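Local coordinates for putative sulfatase yidJ (Bacteroides fragilis, PDB 2QZU), which probably hydrolyses sulfate esters as a metal-dependent arylsulfatase of the alkaline phosphatase clan, at residues Y125-A137 against R162-T174. Sequence-based numbering, arbitrary orientation.
Sequences YNMGYIGKWHLDA and RRHGFDHWIAYGT
Y129 lays its CB and CD1 over the face of F166, with CD1 3.7 Å from F166 CZ, in a T-shaped pair, planes at 71°. With CG anti to the backbone N (chi1 -167°), the Y129 ring runs alongside W169, with little overlap. W169 drives its edge into the face of W133, CH2 3.7 Å from W133 CD2. Flat, wide side chains suit this cluster: Y129 and W169 rise from the same face of the sheet, and F166 and W133, from the flanking loops, close over them; the Y129 hydroxyl donates to K132 O at 2.6 Å.

Strands 126-130 and 168-172 pair in parallel, the latter at the edge of the mixed sheet, with Y129 N donating to H168 O (2.9 Å). At G131's phi of 118° a CB would press on the preceding carbonyl oxygen, hence glycine at this corner. Beyond it, K132 extends past T174 to a salt bridge with D36, and T174 CB sits over the centre of the H134 ring, whose ND1 bonds S76, a serine here, predicted to be converted to formylglycine.

Beside W133, R162 grips D136 side-on: NH2, 2.7 Å from D136 OD1, meets that oxygen's anti lone pair, while NE reaches it from above the carboxylate plane. A water accepts from W133 NE1 and donates to D136 OD1 and R162 O. So much donation to one oxygen would probably stabilise D136 as the carboxylate.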
ATOM      1  N   TYR A 125     -13.748  36.336  16.273  1.00  8.78           N
ATOM      2  CA  TYR A 125     -13.463  35.796  14.948  1.00  7.11           C
ATOM      3  C   TYR A 125     -14.356  34.620  14.589  1.00  9.08           C
ATOM      4  O   TYR A 125     -14.738  33.833  15.454  1.00  7.35           O
ATOM      5  CB  TYR A 125     -12.006  35.329  14.864  1.00  4.00           C
ATOM      6  CG  TYR A 125     -11.013  36.403  14.516  1.00  4.27           C
ATOM      7  CD1 TYR A 125     -10.886  37.548  15.302  1.00  7.43           C
ATOM      8  CD2 TYR A 125     -10.185  36.269  13.406  1.00  4.22           C
ATOM      9  CE1 TYR A 125      -9.953  38.536  14.986  1.00 12.08           C
ATOM     10  CE2 TYR A 125      -9.250  37.247  13.081  1.00  8.54           C
ATOM     11  CZ  TYR A 125      -9.140  38.377  13.872  1.00  7.37           C
ATOM     12  OH  TYR A 125      -8.220  39.341  13.539  1.00 10.57           O
ATOM     13  N   ASN A 126     -14.690  34.520  13.306  1.00  9.20           N
ATOM     14  CA  ASN A 126     -15.484  33.413  12.789  1.00  8.71           C
ATOM     15  C   ASN A 126     -14.383  32.367  12.596  1.00 12.45           C
ATOM     16  O   ASN A 126     -13.390  32.644  11.919  1.00 12.39           O
ATOM     17  CB  ASN A 126     -16.090  33.791  11.439  1.00 10.76           C
ATOM     18  CG  ASN A 126     -17.545  33.396  11.321  1.00 27.85           C
ATOM     19  OD1 ASN A 126     -17.925  32.270  11.646  1.00 31.17           O
ATOM     20  ND2 ASN A 126     -18.371  34.319  10.844  1.00 38.11           N
HETATM   21  N   MSE A 127     -14.548  31.183  13.182  1.00  7.55           N
HETATM   22  CA  MSE A 127     -13.511  30.143  13.111  1.00  9.09           C
HETATM   23  C   MSE A 127     -13.843  28.890  12.296  1.00  7.25           C
HETATM   24  O   MSE A 127     -14.950  28.363  12.374  1.00 10.21           O
HETATM   25  CB  MSE A 127     -13.148  29.696  14.531  1.00 10.61           C
HETATM   26  CG  MSE A 127     -12.851  30.825  15.504  1.00  9.90           C
HETATM   27 SE   MSE A 127     -11.248  31.794  15.070  1.00 21.37          SE
HETATM   28  CE  MSE A 127      -9.942  30.389  15.353  1.00 10.95           C
ATOM     29  N   GLY A 128     -12.857  28.399  11.549  1.00  7.45           N
ATOM     30  CA  GLY A 128     -13.055  27.198  10.750  1.00  5.03           C
ATOM     31  C   GLY A 128     -11.802  26.337  10.637  1.00  8.62           C
ATOM     32  O   GLY A 128     -10.690  26.856  10.561  1.00  5.39           O
ATOM     33  N   TYR A 129     -11.982  25.020  10.631  1.00  6.42           N
ATOM     34  CA  TYR A 129     -10.863  24.092  10.510  1.00  5.43           C
ATOM     35  C   TYR A 129     -11.255  22.981   9.541  1.00  3.46           C
ATOM     36  O   TYR A 129     -12.269  22.313   9.727  1.00  4.39           O
ATOM     37  CB  TYR A 129     -10.514  23.478  11.873  1.00  3.20           C
ATOM     38  CG  TYR A 129      -9.173  22.758  11.893  1.00  4.73           C
ATOM     39  CD1 TYR A 129      -8.051  23.350  12.478  1.00  2.92           C
ATOM     40  CD2 TYR A 129      -9.019  21.506  11.299  1.00  2.07           C
ATOM     41  CE1 TYR A 129      -6.809  22.716  12.470  1.00  5.04           C
ATOM     42  CE2 TYR A 129      -7.772  20.858  11.284  1.00  2.07           C
ATOM     43  CZ  TYR A 129      -6.676  21.474  11.870  1.00  2.99           C
ATOM     44  OH  TYR A 129      -5.442  20.866  11.853  1.00  7.76           O
ATOM     45  N   ILE A 130     -10.451  22.792   8.501  1.00  6.97           N
ATOM     46  CA  ILE A 130     -10.723  21.761   7.506  1.00  4.59           C
ATOM     47  C   ILE A 130      -9.482  20.889   7.341  1.00  4.66           C
ATOM     48  O   ILE A 130      -8.391  21.405   7.112  1.00  4.95           O
ATOM     49  CB  ILE A 130     -11.058  22.398   6.129  1.00  4.36           C
ATOM     50  CG1 ILE A 130     -12.258  23.339   6.258  1.00  9.12           C
ATOM     51  CG2 ILE A 130     -11.341  21.310   5.102  1.00  9.77           C
ATOM     52  CD1 ILE A 130     -12.503  24.175   5.016  1.00  5.92           C
ATOM     53  N   GLY A 131      -9.639  19.575   7.471  1.00  4.58           N
ATOM     54  CA  GLY A 131      -8.492  18.702   7.285  1.00  3.52           C
ATOM     55  C   GLY A 131      -8.053  17.877   8.472  1.00  2.07           C
ATOM     56  O   GLY A 131      -8.840  17.580   9.372  1.00  6.81           O
ATOM     57  N   LYS A 132      -6.774  17.514   8.465  1.00  4.61           N
ATOM     58  CA  LYS A 132      -6.161  16.691   9.503  1.00  5.02           C
ATOM     59  C   LYS A 132      -5.892  17.460  10.793  1.00  5.17           C
ATOM     60  O   LYS A 132      -5.273  18.523  10.777  1.00  6.72           O
ATOM     61  CB  LYS A 132      -4.855  16.106   8.959  1.00  6.88           C
ATOM     62  CG  LYS A 132      -4.081  15.245   9.934  1.00  9.37           C
ATOM     63  CD  LYS A 132      -2.806  14.733   9.284  1.00  7.91           C
ATOM     64  CE  LYS A 132      -1.949  13.984  10.289  1.00  8.70           C
ATOM     65  NZ  LYS A 132      -0.657  13.553   9.688  1.00  7.27           N
ATOM     66  N   TRP A 133      -6.357  16.901  11.909  1.00  4.02           N
ATOM     67  CA  TRP A 133      -6.198  17.500  13.240  1.00  3.76           C
ATOM     68  C   TRP A 133      -5.098  16.758  14.007  1.00  2.19           C
ATOM     69  O   TRP A 133      -4.145  17.361  14.508  1.00  7.90           O
ATOM     70  CB  TRP A 133      -7.539  17.394  13.982  1.00  5.01           C
ATOM     71  CG  TRP A 133      -7.567  17.897  15.397  1.00  6.48           C
ATOM     72  CD1 TRP A 133      -7.904  17.180  16.512  1.00  2.07           C
ATOM     73  CD2 TRP A 133      -7.327  19.240  15.840  1.00  5.35           C
ATOM     74  NE1 TRP A 133      -7.895  17.996  17.621  1.00  2.28           N
ATOM     75  CE2 TRP A 133      -7.544  19.266  17.237  1.00  4.91           C
ATOM     76  CE3 TRP A 133      -6.953  20.425  15.191  1.00  4.29           C
ATOM     77  CZ2 TRP A 133      -7.401  20.432  18.000  1.00  7.73           C
ATOM     78  CZ3 TRP A 133      -6.809  21.592  15.952  1.00  9.66           C
ATOM     79  CH2 TRP A 133      -7.033  21.581  17.343  1.00  6.10           C
ATOM     80  N   HIS A 134      -5.253  15.437  14.085  1.00  3.48           N
ATOM     81  CA  HIS A 134      -4.318  14.528  14.749  1.00  3.81           C
ATOM     82  C   HIS A 134      -3.846  14.970  16.137  1.00  5.27           C
ATOM     83  O   HIS A 134      -2.654  14.919  16.432  1.00  5.97           O
ATOM     84  CB  HIS A 134      -3.091  14.282  13.859  1.00  9.02           C
ATOM     85  CG  HIS A 134      -2.383  12.995  14.154  1.00  6.19           C
ATOM     86  ND1 HIS A 134      -1.138  12.693  13.637  1.00 10.33           N
ATOM     87  CD2 HIS A 134      -2.746  11.925  14.899  1.00  6.98           C
ATOM     88  CE1 HIS A 134      -0.771  11.495  14.052  1.00  8.04           C
ATOM     89  NE2 HIS A 134      -1.729  11.005  14.820  1.00  6.55           N
ATOM     90  N   LEU A 135      -4.777  15.402  16.984  1.00  2.07           N
ATOM     91  CA  LEU A 135      -4.414  15.825  18.331  1.00  3.11           C
ATOM     92  C   LEU A 135      -5.287  15.184  19.414  1.00  6.39           C
ATOM     93  O   LEU A 135      -5.279  15.622  20.567  1.00  6.91           O
ATOM     94  CB  LEU A 135      -4.468  17.356  18.434  1.00  5.50           C
ATOM     95  CG  LEU A 135      -3.253  18.071  17.828  1.00  3.16           C
ATOM     96  CD1 LEU A 135      -3.542  19.561  17.703  1.00  6.64           C
ATOM     97  CD2 LEU A 135      -2.021  17.822  18.704  1.00  4.83           C
ATOM     98  N   ASP A 136      -6.028  14.143  19.042  1.00  5.69           N
ATOM     99  CA  ASP A 136      -6.887  13.428  19.991  1.00  2.49           C
ATOM    100  C   ASP A 136      -6.454  11.964  20.139  1.00  5.13           C
ATOM    101  O   ASP A 136      -6.156  11.294  19.152  1.00  9.09           O
ATOM    102  CB  ASP A 136      -8.350  13.472  19.537  1.00  6.07           C
ATOM    103  CG  ASP A 136      -8.901  14.884  19.469  1.00  8.37           C
ATOM    104  OD1 ASP A 136      -8.796  15.621  20.472  1.00  9.70           O
ATOM    105  OD2 ASP A 136      -9.442  15.256  18.410  1.00  8.92           O
ATOM    106  N   ALA A 137      -6.427  11.477  21.378  1.00  8.29           N
ATOM    107  CA  ALA A 137      -6.049  10.090  21.655  1.00  8.70           C
ATOM    108  C   ALA A 137      -7.227   9.152  21.374  1.00  7.18           C
ATOM    109  O   ALA A 137      -8.329   9.354  21.881  1.00  9.66           O
ATOM    110  CB  ALA A 137      -5.612   9.951  23.115  1.00  9.71           C
ATOM    111  N   ARG A 162     -13.593  19.829  22.477  1.00  6.26           N
ATOM    112  CA  ARG A 162     -12.146  19.687  22.296  1.00  6.75           C
ATOM    113  C   ARG A 162     -11.673  20.358  21.002  1.00  7.60           C
ATOM    114  O   ARG A 162     -10.549  20.132  20.553  1.00  7.80           O
ATOM    115  CB  ARG A 162     -11.741  18.206  22.287  1.00  8.32           C
ATOM    116  CG  ARG A 162     -11.703  17.553  23.675  1.00 10.51           C
ATOM    117  CD  ARG A 162     -11.294  16.082  23.605  1.00  6.54           C
ATOM    118  NE  ARG A 162      -9.984  15.890  22.986  1.00 11.80           N
ATOM    119  CZ  ARG A 162      -8.824  16.098  23.600  1.00 17.74           C
ATOM    120  NH1 ARG A 162      -8.803  16.499  24.865  1.00 20.43           N
ATOM    121  NH2 ARG A 162      -7.682  15.923  22.942  1.00 11.57           N
ATOM    122  N   ARG A 163     -12.520  21.198  20.414  1.00  7.45           N
ATOM    123  CA  ARG A 163     -12.163  21.868  19.165  1.00  2.69           C
ATOM    124  C   ARG A 163     -11.526  23.246  19.331  1.00  2.90           C
ATOM    125  O   ARG A 163     -11.202  23.907  18.350  1.00  4.96           O
ATOM    126  CB  ARG A 163     -13.393  21.965  18.256  1.00  6.95           C
ATOM    127  CG  ARG A 163     -13.865  20.606  17.791  1.00  6.53           C
ATOM    128  CD  ARG A 163     -15.124  20.660  16.946  1.00  4.73           C
ATOM    129  NE  ARG A 163     -15.619  19.308  16.716  1.00  7.35           N
ATOM    130  CZ  ARG A 163     -16.775  19.012  16.130  1.00 12.54           C
ATOM    131  NH1 ARG A 163     -17.577  19.978  15.695  1.00  4.51           N
ATOM    132  NH2 ARG A 163     -17.140  17.747  16.003  1.00  3.86           N
ATOM    133  N   HIS A 164     -11.354  23.667  20.578  1.00  3.83           N
ATOM    134  CA  HIS A 164     -10.725  24.941  20.887  1.00  5.08           C
ATOM    135  C   HIS A 164     -11.187  26.152  20.072  1.00  6.76           C
ATOM    136  O   HIS A 164     -10.372  26.928  19.571  1.00  7.72           O
ATOM    137  CB  HIS A 164      -9.206  24.767  20.787  1.00  6.35           C
ATOM    138  CG  HIS A 164      -8.656  23.835  21.819  1.00  9.37           C
ATOM    139  ND1 HIS A 164      -8.277  24.256  23.075  1.00  9.07           N
ATOM    140  CD2 HIS A 164      -8.520  22.486  21.819  1.00  8.04           C
ATOM    141  CE1 HIS A 164      -7.936  23.210  23.806  1.00  7.80           C
ATOM    142  NE2 HIS A 164      -8.075  22.124  23.066  1.00  7.36           N
ATOM    143  N   GLY A 165     -12.500  26.310  19.941  1.00  5.28           N
ATOM    144  CA  GLY A 165     -13.025  27.459  19.227  1.00  9.59           C
ATOM    145  C   GLY A 165     -13.343  27.314  17.753  1.00  7.48           C
ATOM    146  O   GLY A 165     -13.995  28.185  17.181  1.00 11.68           O
ATOM    147  N   PHE A 166     -12.892  26.232  17.129  1.00  8.55           N
ATOM    148  CA  PHE A 166     -13.161  26.026  15.710  1.00 10.56           C
ATOM    149  C   PHE A 166     -14.606  25.575  15.528  1.00 12.26           C
ATOM    150  O   PHE A 166     -14.899  24.379  15.554  1.00 16.80           O
ATOM    151  CB  PHE A 166     -12.193  24.984  15.137  1.00  7.88           C
ATOM    152  CG  PHE A 166     -10.785  25.494  14.954  1.00 10.74           C
ATOM    153  CD1 PHE A 166     -10.505  26.477  14.007  1.00 11.59           C
ATOM    154  CD2 PHE A 166      -9.737  24.986  15.720  1.00  5.76           C
ATOM    155  CE1 PHE A 166      -9.199  26.945  13.822  1.00  6.15           C
ATOM    156  CE2 PHE A 166      -8.430  25.446  15.543  1.00 13.36           C
ATOM    157  CZ  PHE A 166      -8.162  26.429  14.590  1.00  5.45           C
ATOM    158  N   ASP A 167     -15.500  26.543  15.337  1.00 10.81           N
ATOM    159  CA  ASP A 167     -16.925  26.274  15.172  1.00 15.41           C
ATOM    160  C   ASP A 167     -17.286  25.549  13.879  1.00 14.77           C
ATOM    161  O   ASP A 167     -18.115  24.639  13.891  1.00 21.16           O
ATOM    162  CB  ASP A 167     -17.724  27.575  15.297  1.00 12.01           C
ATOM    163  CG  ASP A 167     -17.643  28.170  16.694  1.00 27.60           C
ATOM    164  OD1 ASP A 167     -17.782  27.407  17.672  1.00 34.37           O
ATOM    165  OD2 ASP A 167     -17.449  29.397  16.817  1.00 37.24           O
ATOM    166  N   HIS A 168     -16.687  25.958  12.765  1.00 10.84           N
ATOM    167  CA  HIS A 168     -16.934  25.288  11.490  1.00  9.27           C
ATOM    168  C   HIS A 168     -15.906  24.165  11.461  1.00  5.78           C
ATOM    169  O   HIS A 168     -14.700  24.419  11.499  1.00  8.53           O
ATOM    170  CB  HIS A 168     -16.709  26.239  10.316  1.00 12.47           C
ATOM    171  CG  HIS A 168     -16.962  25.615   8.982  1.00  8.23           C
ATOM    172  ND1 HIS A 168     -18.214  25.200   8.579  1.00 12.60           N
ATOM    173  CD2 HIS A 168     -16.122  25.317   7.962  1.00 12.39           C
ATOM    174  CE1 HIS A 168     -18.134  24.679   7.369  1.00 22.76           C
ATOM    175  NE2 HIS A 168     -16.875  24.738   6.972  1.00 13.54           N
ATOM    176  N   TRP A 169     -16.384  22.927  11.382  1.00  9.47           N
ATOM    177  CA  TRP A 169     -15.508  21.766  11.444  1.00  7.66           C
ATOM    178  C   TRP A 169     -15.769  20.706  10.377  1.00  7.54           C
ATOM    179  O   TRP A 169     -16.863  20.159  10.290  1.00 11.43           O
ATOM    180  CB  TRP A 169     -15.664  21.154  12.844  1.00  5.32           C
ATOM    181  CG  TRP A 169     -14.676  20.095  13.249  1.00  5.08           C
ATOM    182  CD1 TRP A 169     -14.850  18.739  13.193  1.00  5.85           C
ATOM    183  CD2 TRP A 169     -13.396  20.310  13.852  1.00  4.72           C
ATOM    184  NE1 TRP A 169     -13.758  18.098  13.737  1.00  3.31           N
ATOM    185  CE2 TRP A 169     -12.849  19.041  14.146  1.00  5.40           C
ATOM    186  CE3 TRP A 169     -12.654  21.455  14.177  1.00  3.73           C
ATOM    187  CZ2 TRP A 169     -11.597  18.881  14.749  1.00  8.51           C
ATOM    188  CZ3 TRP A 169     -11.408  21.298  14.778  1.00  6.03           C
ATOM    189  CH2 TRP A 169     -10.893  20.019  15.058  1.00  3.91           C
ATOM    190  N   ILE A 170     -14.752  20.441   9.563  1.00  7.09           N
ATOM    191  CA  ILE A 170     -14.807  19.411   8.527  1.00  7.39           C
ATOM    192  C   ILE A 170     -13.416  18.809   8.630  1.00  6.15           C
ATOM    193  O   ILE A 170     -12.510  19.167   7.878  1.00  5.93           O
ATOM    194  CB  ILE A 170     -15.008  20.010   7.125  1.00  7.26           C
ATOM    195  CG1 ILE A 170     -16.314  20.808   7.090  1.00 15.37           C
ATOM    196  CG2 ILE A 170     -15.046  18.893   6.089  1.00  9.65           C
ATOM    197  CD1 ILE A 170     -16.525  21.592   5.814  1.00 14.59           C
ATOM    198  N   ALA A 171     -13.256  17.887   9.571  1.00  4.32           N
ATOM    199  CA  ALA A 171     -11.950  17.315   9.822  1.00  4.50           C
ATOM    200  C   ALA A 171     -11.953  15.872  10.291  1.00  2.51           C
ATOM    201  O   ALA A 171     -13.004  15.244  10.439  1.00  5.22           O
ATOM    202  CB  ALA A 171     -11.238  18.179  10.850  1.00  6.56           C
ATOM    203  N   TYR A 172     -10.747  15.364  10.522  1.00  4.87           N
ATOM    204  CA  TYR A 172     -10.546  14.002  10.997  1.00  2.65           C
ATOM    205  C   TYR A 172      -9.272  13.946  11.847  1.00  6.98           C
ATOM    206  O   TYR A 172      -8.555  14.944  11.964  1.00  4.30           O
ATOM    207  CB  TYR A 172     -10.436  13.040   9.810  1.00  5.62           C
ATOM    208  CG  TYR A 172      -9.324  13.374   8.840  1.00  2.07           C
ATOM    209  CD1 TYR A 172      -9.490  14.355   7.857  1.00  6.62           C
ATOM    210  CD2 TYR A 172      -8.094  12.716   8.912  1.00  7.65           C
ATOM    211  CE1 TYR A 172      -8.452  14.669   6.971  1.00  4.50           C
ATOM    212  CE2 TYR A 172      -7.059  13.019   8.034  1.00  6.68           C
ATOM    213  CZ  TYR A 172      -7.244  13.996   7.066  1.00  6.95           C
ATOM    214  OH  TYR A 172      -6.223  14.288   6.191  1.00  8.99           O
ATOM    215  N   GLY A 173      -9.009  12.791  12.460  1.00  4.18           N
ATOM    216  CA  GLY A 173      -7.813  12.631  13.276  1.00  4.19           C
ATOM    217  C   GLY A 173      -6.639  12.460  12.332  1.00  7.87           C
ATOM    218  O   GLY A 173      -5.832  13.370  12.155  1.00  5.19           O
ATOM    219  N   THR A 174      -6.531  11.272  11.745  1.00  5.18           N
ATOM    220  CA  THR A 174      -5.510  10.995  10.743  1.00  5.78           C
ATOM    221  C   THR A 174      -6.054   9.857   9.888  1.00  3.30           C
ATOM    222  O   THR A 174      -6.803   9.009  10.374  1.00  7.19           O
ATOM    223  CB  THR A 174      -4.119  10.661  11.356  1.00 11.39           C
ATOM    224  OG1 THR A 174      -3.123  10.755  10.324  1.00 11.60           O
ATOM    225  CG2 THR A 174      -4.095   9.272  11.968  1.00 10.13           C
TER
HETATM  226  O   HOH W   1     -17.447  32.637  16.944  1.00 26.27           O
HETATM  227  O   HOH W   2     -16.629  30.671  14.759  1.00 18.55           O
HETATM  228  O   HOH W   3      -1.155  11.786   7.673  1.00 15.28           O
HETATM  229  O   HOH W   4      -8.407  18.319  20.567  1.00 11.96           O